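Local coordinates for cytosolic phospholipase A2 delta (Homo sapiens, PDB 5IZ5), which hydrolyses the sn-2 ester of glycerophospholipids in a calcium-dependent manner, with a preference for linoleic acid at that position, at residues 408-411 and 412-416; 432-435 and 436-439; 508-512 and 513-517; 522-525 and 526-530. The protein carries 3 engineered substitutions. One frame throughout, in Å; residues are numbered along the deposited sequence.

Contact 1 of 4, residues 408-411 and 412-416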
loop_
_atom_site.group_PDB
_atom_site.type_symbol
_atom_site.label_atom_id
_atom_site.label_comp_id
_atom_site.label_asym_id
_atom_site.label_seq_id
_atom_site.Cartn_x
_atom_site.Cartn_y
_atom_site.Cartn_z
ATOM N N ARG B 408 21.010 -10.975 21.253
ATOM C CA ARG B 408 19.907 -10.420 20.485
ATOM C C ARG B 408 20.387 -9.447 19.400
ATOM O O ARG B 408 19.966 -9.524 18.244
ATOM C CB ARG B 408 18.886 -9.783 21.427
ATOM C CG ARG B 408 17.829 -10.772 21.889
ATOM C CD ARG B 408 16.416 -10.233 21.925
ATOM N NE ARG B 408 15.504 -11.102 22.682
ATOM C CZ ARG B 408 15.457 -11.143 24.012
ATOM N NH1 ARG B 408 16.266 -10.373 24.740
ATOM N NH2 ARG B 408 14.610 -11.963 24.623
ATOM N N LEU B 409 21.300 -8.553 19.764
ATOM C CA LEU B 409 21.851 -7.595 18.815
ATOM C C LEU B 409 22.607 -8.296 17.681
ATOM O O LEU B 409 22.460 -7.933 16.506
ATOM C CB LEU B 409 22.745 -6.605 19.556
ATOM C CG LEU B 409 21.990 -5.666 20.517
ATOM C CD1 LEU B 409 22.994 -4.880 21.340
ATOM C CD2 LEU B 409 21.024 -4.716 19.819
ATOM N N ALA B 410 23.374 -9.325 18.034
ATOM C CA ALA B 410 24.066 -10.159 17.052
ATOM C C ALA B 410 23.078 -10.839 16.097
ATOM O O ALA B 410 23.310 -10.883 14.885
ATOM C CB ALA B 410 24.913 -11.205 17.753
ATOM N N SER B 411 21.976 -11.350 16.642
ATOM C CA SER B 411 20.926 -11.974 15.829
ATOM C C SER B 411 20.320 -10.988 14.846
ATOM O O SER B 411 20.043 -11.359 13.706
ATOM C CB SER B 411 19.814 -12.557 16.705
ATOM O OG SER B 411 20.352 -13.497 17.607
ATOM N N TYR B 412 20.106 -9.742 15.272
ATOM C CA TYR B 412 19.572 -8.742 14.355
ATOM C C TYR B 412 20.523 -8.565 13.183
ATOM O O TYR B 412 20.114 -8.574 12.012
ATOM C CB TYR B 412 19.370 -7.361 15.010
ATOM C CG TYR B 412 18.365 -7.241 16.128
ATOM C CD1 TYR B 412 17.405 -8.226 16.368
ATOM C CD2 TYR B 412 18.361 -6.103 16.935
ATOM C CE1 TYR B 412 16.490 -8.087 17.394
ATOM C CE2 TYR B 412 17.448 -5.956 17.958
ATOM C CZ TYR B 412 16.512 -6.949 18.179
ATOM O OH TYR B 412 15.607 -6.817 19.197
ATOM N N ARG B 413 21.797 -8.389 13.509
ATOM C CA ARG B 413 22.810 -8.143 12.500
ATOM C C ARG B 413 22.913 -9.301 11.521
ATOM O O ARG B 413 22.954 -9.093 10.307
ATOM C CB ARG B 413 24.167 -7.898 13.161
ATOM C CG ARG B 413 25.270 -7.559 12.169
ATOM C CD ARG B 413 24.856 -6.428 11.255
ATOM N NE ARG B 413 25.816 -5.327 11.301
ATOM C CZ ARG B 413 26.768 -5.089 10.409
ATOM N NH1 ARG B 413 26.938 -5.867 9.357
ATOM N NH2 ARG B 413 27.565 -4.051 10.574
ATOM N N ARG B 414 22.931 -10.512 12.066
ATOM C CA ARG B 414 23.048 -11.717 11.277
ATOM C C ARG B 414 21.866 -11.821 10.337
ATOM O O ARG B 414 22.050 -12.060 9.147
ATOM C CB ARG B 414 23.130 -12.946 12.176
ATOM C CG ARG B 414 24.519 -13.265 12.665
ATOM C CD ARG B 414 24.590 -14.652 13.269
ATOM N NE ARG B 414 23.556 -14.859 14.286
ATOM C CZ ARG B 414 23.727 -14.700 15.599
ATOM N NH1 ARG B 414 24.900 -14.338 16.110
ATOM N NH2 ARG B 414 22.706 -14.912 16.419
ATOM N N GLU B 415 20.661 -11.591 10.855
ATOM C CA GLU B 415 19.472 -11.666 10.018
ATOM C C GLU B 415 19.488 -10.607 8.919
ATOM O O GLU B 415 19.164 -10.905 7.768
ATOM C CB GLU B 415 18.181 -11.573 10.839
ATOM C CG GLU B 415 16.935 -11.518 9.956
ATOM C CD GLU B 415 15.657 -11.996 10.637
ATOM O OE1 GLU B 415 14.628 -12.091 9.939
ATOM O OE2 GLU B 415 15.657 -12.264 11.853
ATOM N N LEU B 416 19.866 -9.377 9.261
ATOM C CA LEU B 416 19.897 -8.310 8.261
ATOM C C LEU B 416 20.980 -8.559 7.199
ATOM O O LEU B 416 20.793 -8.215 6.036
ATOM C CB LEU B 416 20.086 -6.939 8.929
ATOM C CG LEU B 416 18.921 -6.443 9.802
ATOM C CD1 LEU B 416 19.338 -5.223 10.608
ATOM C CD2 LEU B 416 17.680 -6.126 8.984
HETATM O O HOH W 1 17.032 -11.352 13.831
#
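Residues 408-411 and 412-416 meet as successive turns of one helix, 406-422, near the surface of the catalytic domain. Four i to i+4 backbone hydrogen bonds join the turns; that from Tyr412 N to Arg408 O is 3.0 Å. Arg408 O also lies over one face of the Tyr412 ring, toward its rim, 3.4 Å from Tyr412 CD1. Tyr412 CG stands anti to its own carbonyl carbon (chi1 -64°), which turns the ring back along the preceding turn. Tyr412 CD2 touches Leu409 CD2 at 4.2 Å, while the hydroxyl goes on to Ser438 of helix 428-441. On another side of the helix, Arg414 folds back: a bend at chi3 (-52°) lays its guanidinium over Ala410 O, and NH1 approaches Ala410 CB at 3.5 Å. Arg414 NH2 lies 3.0 Å from Ser411 OG at an angle too poor for a hydrogen bond; this hydroxyl pairs with Glu407 O. Glu415 OE1 forms a salt bridge with Arg523, preceding helix 524-531; a water donates to Glu415 OE2 (2.6 Å) and, weakly, to Ser411 O, which accepts from Glu415 N. This is the i to i+4 pattern of an amphipathic alpha helix, with Tyr412 buried against helix 428-441 and Arg414 exposed.

Contact 2 of 4, residues 432-435 and 436-439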
loop_
_atom_site.group_PDB
_atom_site.type_symbol
_atom_site.label_atom_id
_atom_site.label_comp_id
_atom_site.label_asym_id
_atom_site.label_seq_id
_atom_site.Cartn_x
_atom_site.Cartn_y
_atom_site.Cartn_z
ATOM N N TRP B 432 13.205 -2.006 12.780
ATOM C CA TRP B 432 12.057 -1.823 13.655
ATOM C C TRP B 432 11.257 -3.121 13.776
ATOM O O TRP B 432 10.796 -3.466 14.865
ATOM C CB TRP B 432 11.198 -0.674 13.150
ATOM C CG TRP B 432 9.875 -0.532 13.816
ATOM C CD1 TRP B 432 8.668 -0.466 13.197
ATOM C CD2 TRP B 432 9.616 -0.432 15.224
ATOM N NE1 TRP B 432 7.671 -0.333 14.125
ATOM C CE2 TRP B 432 8.223 -0.309 15.379
ATOM C CE3 TRP B 432 10.426 -0.434 16.370
ATOM C CZ2 TRP B 432 7.618 -0.181 16.632
ATOM C CZ3 TRP B 432 9.823 -0.311 17.619
ATOM C CH2 TRP B 432 8.431 -0.187 17.739
ATOM N N ALA B 433 11.161 -3.865 12.675
ATOM C CA ALA B 433 10.497 -5.166 12.688
ATOM C C ALA B 433 11.110 -6.102 13.709
ATOM O O ALA B 433 10.390 -6.724 14.490
ATOM C CB ALA B 433 10.538 -5.798 11.310
ATOM N N LEU B 434 12.439 -6.177 13.730
ATOM C CA LEU B 434 13.134 -7.120 14.606
ATOM C C LEU B 434 13.075 -6.680 16.065
ATOM O O LEU B 434 12.907 -7.494 16.969
ATOM C CB LEU B 434 14.589 -7.299 14.165
ATOM C CG LEU B 434 14.816 -7.783 12.727
ATOM C CD1 LEU B 434 16.300 -7.782 12.397
ATOM C CD2 LEU B 434 14.224 -9.164 12.512
ATOM N N VAL B 435 13.218 -5.381 16.283
ATOM C CA VAL B 435 13.156 -4.809 17.612
ATOM C C VAL B 435 11.751 -4.917 18.208
ATOM O O VAL B 435 11.589 -5.336 19.355
ATOM C CB VAL B 435 13.600 -3.337 17.556
ATOM C CG1 VAL B 435 13.175 -2.574 18.805
ATOM C CG2 VAL B 435 15.105 -3.263 17.340
ATOM N N LEU B 436 10.754 -4.539 17.419
ATOM C CA LEU B 436 9.364 -4.658 17.832
ATOM C C LEU B 436 9.038 -6.110 18.173
ATOM O O LEU B 436 8.430 -6.382 19.205
ATOM C CB LEU B 436 8.432 -4.156 16.731
ATOM C CG LEU B 436 6.936 -4.301 16.980
ATOM C CD1 LEU B 436 6.512 -3.529 18.225
ATOM C CD2 LEU B 436 6.154 -3.835 15.763
ATOM N N GLU B 437 9.476 -7.034 17.318
ATOM C CA GLU B 437 9.277 -8.458 17.561
ATOM C C GLU B 437 9.865 -8.876 18.902
ATOM O O GLU B 437 9.230 -9.604 19.661
ATOM C CB GLU B 437 9.902 -9.296 16.442
ATOM C CG GLU B 437 9.598 -10.783 16.539
ATOM C CD GLU B 437 10.200 -11.584 15.402
ATOM O OE1 GLU B 437 11.413 -11.446 15.140
ATOM O OE2 GLU B 437 9.457 -12.352 14.758
ATOM N N SER B 438 11.086 -8.424 19.173
ATOM C CA SER B 438 11.763 -8.692 20.447
ATOM C C SER B 438 10.990 -8.134 21.661
ATOM O O SER B 438 10.931 -8.774 22.715
ATOM C CB SER B 438 13.198 -8.121 20.416
ATOM O OG SER B 438 14.092 -8.998 19.752
ATOM N N MET B 439 10.400 -6.952 21.513
ATOM C CA MET B 439 9.684 -6.317 22.619
ATOM C C MET B 439 8.348 -7.001 22.903
ATOM O O MET B 439 7.980 -7.194 24.066
ATOM C CB MET B 439 9.467 -4.829 22.334
ATOM C CG MET B 439 10.762 -4.038 22.277
ATOM S SD MET B 439 10.503 -2.310 21.836
ATOM C CE MET B 439 10.885 -1.537 23.387
HETATM O O HOH W 2 13.457 -10.273 16.630
#
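Trp432 and Leu436, one turn apart on helix 428-441, meet face-on: Leu436 CB sits 3.9 Å from the centroid of the six-membered indole ring and only 4° off its normal, a CH-pi contact. Both side chains run anti to their backbone nitrogens (chi1 170° for Trp432, 176° for Leu436), and the long axis of the leucine is skewed to that of the tryptophan. The methyls Leu436 CD1 and Leu436 CD2 stand above the indole plane but past its rim at Trp432 CZ2, with CD1 3.9 Å from that carbon. The ring is held from outside as well, through a hydrogen bond from NE1 to Ser532 and stacking with Phe535.

Val435 and Met439 are arranged differently, lying alongside each other and pointing the same way. The branch that touches is Val435 CG1, 4.0 Å from Met439 SD.

Around Glu437 the contact turns polar. A water donates to Leu434 O at 2.9 Å and to Glu437 OE1 at 2.8 Å, tying the acidic side chain back to the preceding turn. Glu437 OE2 has partners elsewhere, the backbone N of Met445 and the guanidinium of Arg523. Leu434 O also accepts from Ser438 N at 3.0 Å, whereas the Ser438 hydroxyl pairs chiefly with Tyr412. This stretch of helix 428-441 is buried, with i to i+4 side-chain pairing, and its Trp432 lies about 7 Å, side chain to side chain, from Asp651, by similarity the proton acceptor of the active site.

Contact 3 of 4, residues 508-512 and 513-517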
loop_
_atom_site.group_PDB
_atom_site.type_symbol
_atom_site.label_atom_id
_atom_site.label_comp_id
_atom_site.label_asym_id
_atom_site.label_seq_id
_atom_site.Cartn_x
_atom_site.Cartn_y
_atom_site.Cartn_z
ATOM N N SER B 508 6.314 -9.892 -3.613
ATOM C CA SER B 508 6.871 -10.567 -4.787
ATOM C C SER B 508 6.908 -9.604 -5.953
ATOM O O SER B 508 6.310 -8.532 -5.900
ATOM C CB SER B 508 6.066 -11.824 -5.146
ATOM O OG SER B 508 6.251 -12.836 -4.170
ATOM N N GLU B 509 7.615 -9.990 -7.007
ATOM C CA GLU B 509 7.785 -9.139 -8.177
ATOM C C GLU B 509 6.792 -9.527 -9.261
ATOM O O GLU B 509 6.589 -10.709 -9.534
ATOM C CB GLU B 509 9.222 -9.236 -8.696
ATOM C CG GLU B 509 10.230 -8.607 -7.743
ATOM C CD GLU B 509 11.675 -8.916 -8.088
ATOM O OE1 GLU B 509 11.936 -9.527 -9.147
ATOM O OE2 GLU B 509 12.551 -8.551 -7.274
ATOM N N PHE B 510 6.188 -8.519 -9.876
ATOM C CA PHE B 510 5.119 -8.715 -10.827
ATOM C C PHE B 510 5.365 -7.904 -12.074
ATOM O O PHE B 510 6.094 -6.906 -12.050
ATOM C CB PHE B 510 3.787 -8.243 -10.231
ATOM C CG PHE B 510 3.273 -9.102 -9.106
ATOM C CD1 PHE B 510 2.249 -10.015 -9.325
ATOM C CD2 PHE B 510 3.796 -8.987 -7.828
ATOM C CE1 PHE B 510 1.763 -10.793 -8.290
ATOM C CE2 PHE B 510 3.310 -9.762 -6.787
ATOM C CZ PHE B 510 2.290 -10.663 -7.022
ATOM N N PHE B 511 4.726 -8.330 -13.162
ATOM C CA PHE B 511 4.649 -7.539 -14.378
ATOM C C PHE B 511 3.338 -7.814 -15.116
ATOM O O PHE B 511 3.007 -8.958 -15.432
ATOM C CB PHE B 511 5.822 -7.832 -15.303
ATOM C CG PHE B 511 5.764 -7.065 -16.594
ATOM C CD1 PHE B 511 5.477 -7.709 -17.795
ATOM C CD2 PHE B 511 5.959 -5.695 -16.600
ATOM C CE1 PHE B 511 5.408 -6.997 -18.983
ATOM C CE2 PHE B 511 5.892 -4.973 -17.784
ATOM C CZ PHE B 511 5.612 -5.627 -18.974
ATOM N N MET B 512 2.595 -6.750 -15.389
ATOM C CA MET B 512 1.303 -6.834 -16.073
ATOM C C MET B 512 0.366 -7.856 -15.422
ATOM O O MET B 512 -0.342 -8.599 -16.111
ATOM C CB MET B 512 1.501 -7.154 -17.557
ATOM C CG MET B 512 0.322 -6.796 -18.446
ATOM S SD MET B 512 0.126 -5.035 -18.634
ATOM C CE MET B 512 1.520 -4.638 -19.692
ATOM N N GLY B 513 0.370 -7.885 -14.092
ATOM C CA GLY B 513 -0.529 -8.743 -13.346
ATOM C C GLY B 513 -0.040 -10.160 -13.168
ATOM O O GLY B 513 -0.676 -10.924 -12.442
ATOM N N ARG B 514 1.076 -10.516 -13.814
ATOM C CA ARG B 514 1.673 -11.846 -13.665
ATOM C C ARG B 514 2.797 -11.842 -12.640
ATOM O O ARG B 514 3.560 -10.882 -12.527
ATOM C CB ARG B 514 2.244 -12.366 -14.989
ATOM C CG ARG B 514 1.214 -12.952 -15.936
ATOM C CD ARG B 514 0.594 -11.892 -16.815
ATOM N NE ARG B 514 -0.236 -12.467 -17.867
ATOM C CZ ARG B 514 -0.992 -11.757 -18.700
ATOM N NH1 ARG B 514 -1.043 -10.435 -18.593
ATOM N NH2 ARG B 514 -1.709 -12.371 -19.638
ATOM N N LEU B 515 2.900 -12.941 -11.909
ATOM C CA LEU B 515 3.980 -13.134 -10.958
ATOM C C LEU B 515 5.279 -13.413 -11.718
ATOM O O LEU B 515 5.349 -14.371 -12.477
ATOM C CB LEU B 515 3.631 -14.296 -10.033
ATOM C CG LEU B 515 4.692 -14.722 -9.025
ATOM C CD1 LEU B 515 4.938 -13.615 -8.012
ATOM C CD2 LEU B 515 4.251 -16.007 -8.344
ATOM N N MET B 516 6.282 -12.560 -11.525
ATOM C CA MET B 516 7.578 -12.672 -12.202
ATOM C C MET B 516 8.612 -13.371 -11.325
ATOM O O MET B 516 9.402 -14.175 -11.814
ATOM C CB MET B 516 8.101 -11.285 -12.593
ATOM C CG MET B 516 7.266 -10.569 -13.642
ATOM S SD MET B 516 7.336 -11.383 -15.274
ATOM C CE MET B 516 5.853 -12.380 -15.271
ATOM N N ARG B 517 8.617 -13.060 -10.033
ATOM C CA ARG B 517 9.519 -13.728 -9.094
ATOM C C ARG B 517 8.906 -13.799 -7.705
ATOM O O ARG B 517 8.645 -12.772 -7.076
ATOM C CB ARG B 517 10.873 -13.015 -9.024
ATOM C CG ARG B 517 11.904 -13.779 -8.214
ATOM C CD ARG B 517 13.313 -13.287 -8.489
ATOM N NE ARG B 517 13.605 -12.031 -7.799
ATOM C CZ ARG B 517 14.169 -11.916 -6.594
ATOM N NH1 ARG B 517 14.516 -12.992 -5.888
ATOM N NH2 ARG B 517 14.384 -10.704 -6.084
#
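Glu509 and Arg517 lie side by side on one face of a short beta hairpin. Arg517 CB lies 3.6 Å from Glu509 OE1, and the chain is extended through chi2 to Arg517 CD, 4.1 Å from the same oxygen; the bend at chi3 (78°) swings NE back toward the carboxylate. Arg517 NE donates to Glu509 OE1 at 3.3 Å, and Arg517 NH2, at the tip, to Glu509 OE2 at 3.1 Å. In this side-on salt bridge both oxygens are met from above the carboxylate plane, and the flat groups are turned 73° apart.

In the backbone, Glu509 O accepts from Met516 N (2.7 Å) and Arg517 N, from the same face of its plane. On the other face, Leu515 CD1 packs over the Phe510 ring, 4.1 Å from Phe510 CZ. Phe511 CB, on the Glu509 face, meets Met516 CG at 3.5 Å. At the turn, Arg514 NH1 donates to Met512 O in the carbonyl plane (3.2 Å), while its NH2 is held by Pro279 O. Phe511 and Met512 pack on Leu165 of strand 160-172. The two residues facing Glu509 form a classic beta bulge, and a type I' turn from Phe511 to Arg514 closes the antiparallel hairpin.

Contact 4 of 4, residues 522-525 and 526-530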
loop_
_atom_site.group_PDB
_atom_site.type_symbol
_atom_site.label_atom_id
_atom_site.label_comp_id
_atom_site.label_asym_id
_atom_site.label_seq_id
_atom_site.Cartn_x
_atom_site.Cartn_y
_atom_site.Cartn_z
ATOM N N PRO B 522 6.931 -12.766 4.288
ATOM C CA PRO B 522 7.675 -12.504 5.511
ATOM C C PRO B 522 6.913 -12.858 6.783
ATOM O O PRO B 522 5.700 -13.021 6.775
ATOM C CB PRO B 522 7.912 -11.001 5.459
ATOM C CG PRO B 522 6.765 -10.476 4.676
ATOM C CD PRO B 522 6.470 -11.525 3.646
ATOM N N ARG B 523 7.678 -12.982 7.853
ATOM C CA ARG B 523 7.189 -13.058 9.217
ATOM C C ARG B 523 6.301 -11.834 9.499
ATOM O O ARG B 523 6.557 -10.754 8.968
ATOM C CB ARG B 523 8.410 -13.041 10.144
ATOM C CG ARG B 523 8.338 -13.965 11.320
ATOM C CD ARG B 523 9.713 -14.442 11.756
ATOM N NE ARG B 523 10.571 -13.387 12.312
ATOM C CZ ARG B 523 11.749 -12.997 11.812
ATOM N NH1 ARG B 523 12.249 -13.531 10.699
ATOM N NH2 ARG B 523 12.444 -12.050 12.430
ATOM N N ILE B 524 5.274 -11.994 10.336
ATOM C CA ILE B 524 4.293 -10.923 10.542
ATOM C C ILE B 524 4.872 -9.642 11.160
ATOM O O ILE B 524 4.352 -8.557 10.903
ATOM C CB ILE B 524 3.036 -11.382 11.336
ATOM C CG1 ILE B 524 1.954 -10.294 11.250
ATOM C CG2 ILE B 524 3.375 -11.700 12.783
ATOM C CD1 ILE B 524 0.618 -10.773 10.754
ATOM N N CYS B 525 5.952 -9.758 11.929
ATOM C CA CYS B 525 6.611 -8.574 12.486
ATOM C C CYS B 525 7.024 -7.567 11.407
ATOM O O CYS B 525 7.080 -6.373 11.683
ATOM C CB CYS B 525 7.824 -8.949 13.344
ATOM S SG CYS B 525 9.169 -9.801 12.485
ATOM N N PHE B 526 7.290 -8.040 10.189
ATOM C CA PHE B 526 7.654 -7.152 9.084
ATOM C C PHE B 526 6.465 -6.358 8.584
ATOM O O PHE B 526 6.628 -5.226 8.145
ATOM C CB PHE B 526 8.342 -7.917 7.942
ATOM C CG PHE B 526 9.698 -8.418 8.316
ATOM C CD1 PHE B 526 10.817 -7.601 8.198
ATOM C CD2 PHE B 526 9.854 -9.691 8.845
ATOM C CE1 PHE B 526 12.069 -8.056 8.584
ATOM C CE2 PHE B 526 11.100 -10.153 9.227
ATOM C CZ PHE B 526 12.206 -9.334 9.100
ATOM N N LEU B 527 5.273 -6.940 8.642
ATOM C CA LEU B 527 4.072 -6.192 8.322
ATOM C C LEU B 527 3.697 -5.261 9.476
ATOM O O LEU B 527 3.316 -4.120 9.246
ATOM C CB LEU B 527 2.911 -7.126 7.986
ATOM C CG LEU B 527 3.090 -8.000 6.743
ATOM C CD1 LEU B 527 1.786 -8.712 6.438
ATOM C CD2 LEU B 527 3.537 -7.199 5.527
ATOM N N GLU B 528 3.810 -5.746 10.706
ATOM C CA GLU B 528 3.583 -4.900 11.872
ATOM C C GLU B 528 4.470 -3.658 11.839
ATOM O O GLU B 528 4.031 -2.569 12.211
ATOM C CB GLU B 528 3.818 -5.682 13.163
ATOM C CG GLU B 528 2.706 -6.669 13.456
ATOM C CD GLU B 528 3.039 -7.587 14.609
ATOM O OE1 GLU B 528 3.938 -8.441 14.461
ATOM O OE2 GLU B 528 2.404 -7.451 15.673
ATOM N N ALA B 529 5.706 -3.824 11.371
ATOM C CA ALA B 529 6.645 -2.709 11.259
ATOM C C ALA B 529 6.170 -1.644 10.273
ATOM O O ALA B 529 6.317 -0.464 10.562
ATOM C CB ALA B 529 8.019 -3.209 10.863
ATOM N N ILE B 530 5.626 -2.068 9.123
ATOM C CA ILE B 530 5.035 -1.177 8.107
ATOM C C ILE B 530 3.835 -0.462 8.691
ATOM O O ILE B 530 3.703 0.755 8.571
ATOM C CB ILE B 530 4.475 -1.952 6.878
ATOM C CG1 ILE B 530 5.511 -2.878 6.232
ATOM C CG2 ILE B 530 3.835 -1.011 5.849
ATOM C CD1 ILE B 530 6.763 -2.219 5.738
#
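Cys525 and Phe526 are brought together by two first torsions: chi1 of 62° sets the cysteine sulfur between its own backbone N and carbonyl carbon, and chi1 of -69° turns the phenylalanine ring back toward the start of helix 524-531. Cys525 SG meets the Phe526 ring obliquely, 4.3 Å from its centroid and 3.7 Å from Phe526 CD2, a sulfur-aromatic contact. Arg523 approaches the same side chain otherwise. Its chain bends at chi3, so that Phe526 CE2 lies over one guanidinium face, 3.9 Å from Arg523 NH1, with the two planes nearly perpendicular. Arg523 O lies at the edge of the ring, in its plane, and also accepts from Phe526 N at 3.1 Å. Pro522 adds an apolar touch, its CB 4.0 Å from Phe526 CB.

In the first turn of the helix, Glu528 N donates to Ile524 O at 2.9 Å in a nearly straight bond, and Ala529 N donates to Cys525 O. The carboxylate of Glu528 reaches back over this turn, with OE1 3.3 Å from Cys525 CA and beside the CG2 methyl of Ile524. The Arg523 guanidinium is shared between Glu437 of helix 428-441 and Glu415 of helix 406-422. Phe526 packs on Ala433 of the former and on Arg419 of the latter, while Glu528 faces Trp369 and Ala372 of helix 367-375.

How the contacts relate
Contacts 1 to 4 follow in order along the chain, all within the catalytic part of the enzyme. Contacts 1, 2 and 4 form one helical cluster. Helices 406-422 and 428-441 are consecutive, with contact centres 11 Å apart, and the centre of contact 4 lies about 9 Å from that of contact 2 and about 16 Å from that of contact 1. Through two salt bridges, Arg523 links helices 406-422 and 428-441 to the lead-in of helix 524-531. Contact 3, the hairpin, stands apart, about 30 Å from contacts 1 and 2 between centres. Its nearest atoms stay about 7 Å from contact 4, and it packs instead against strands 160-172 and 210-216.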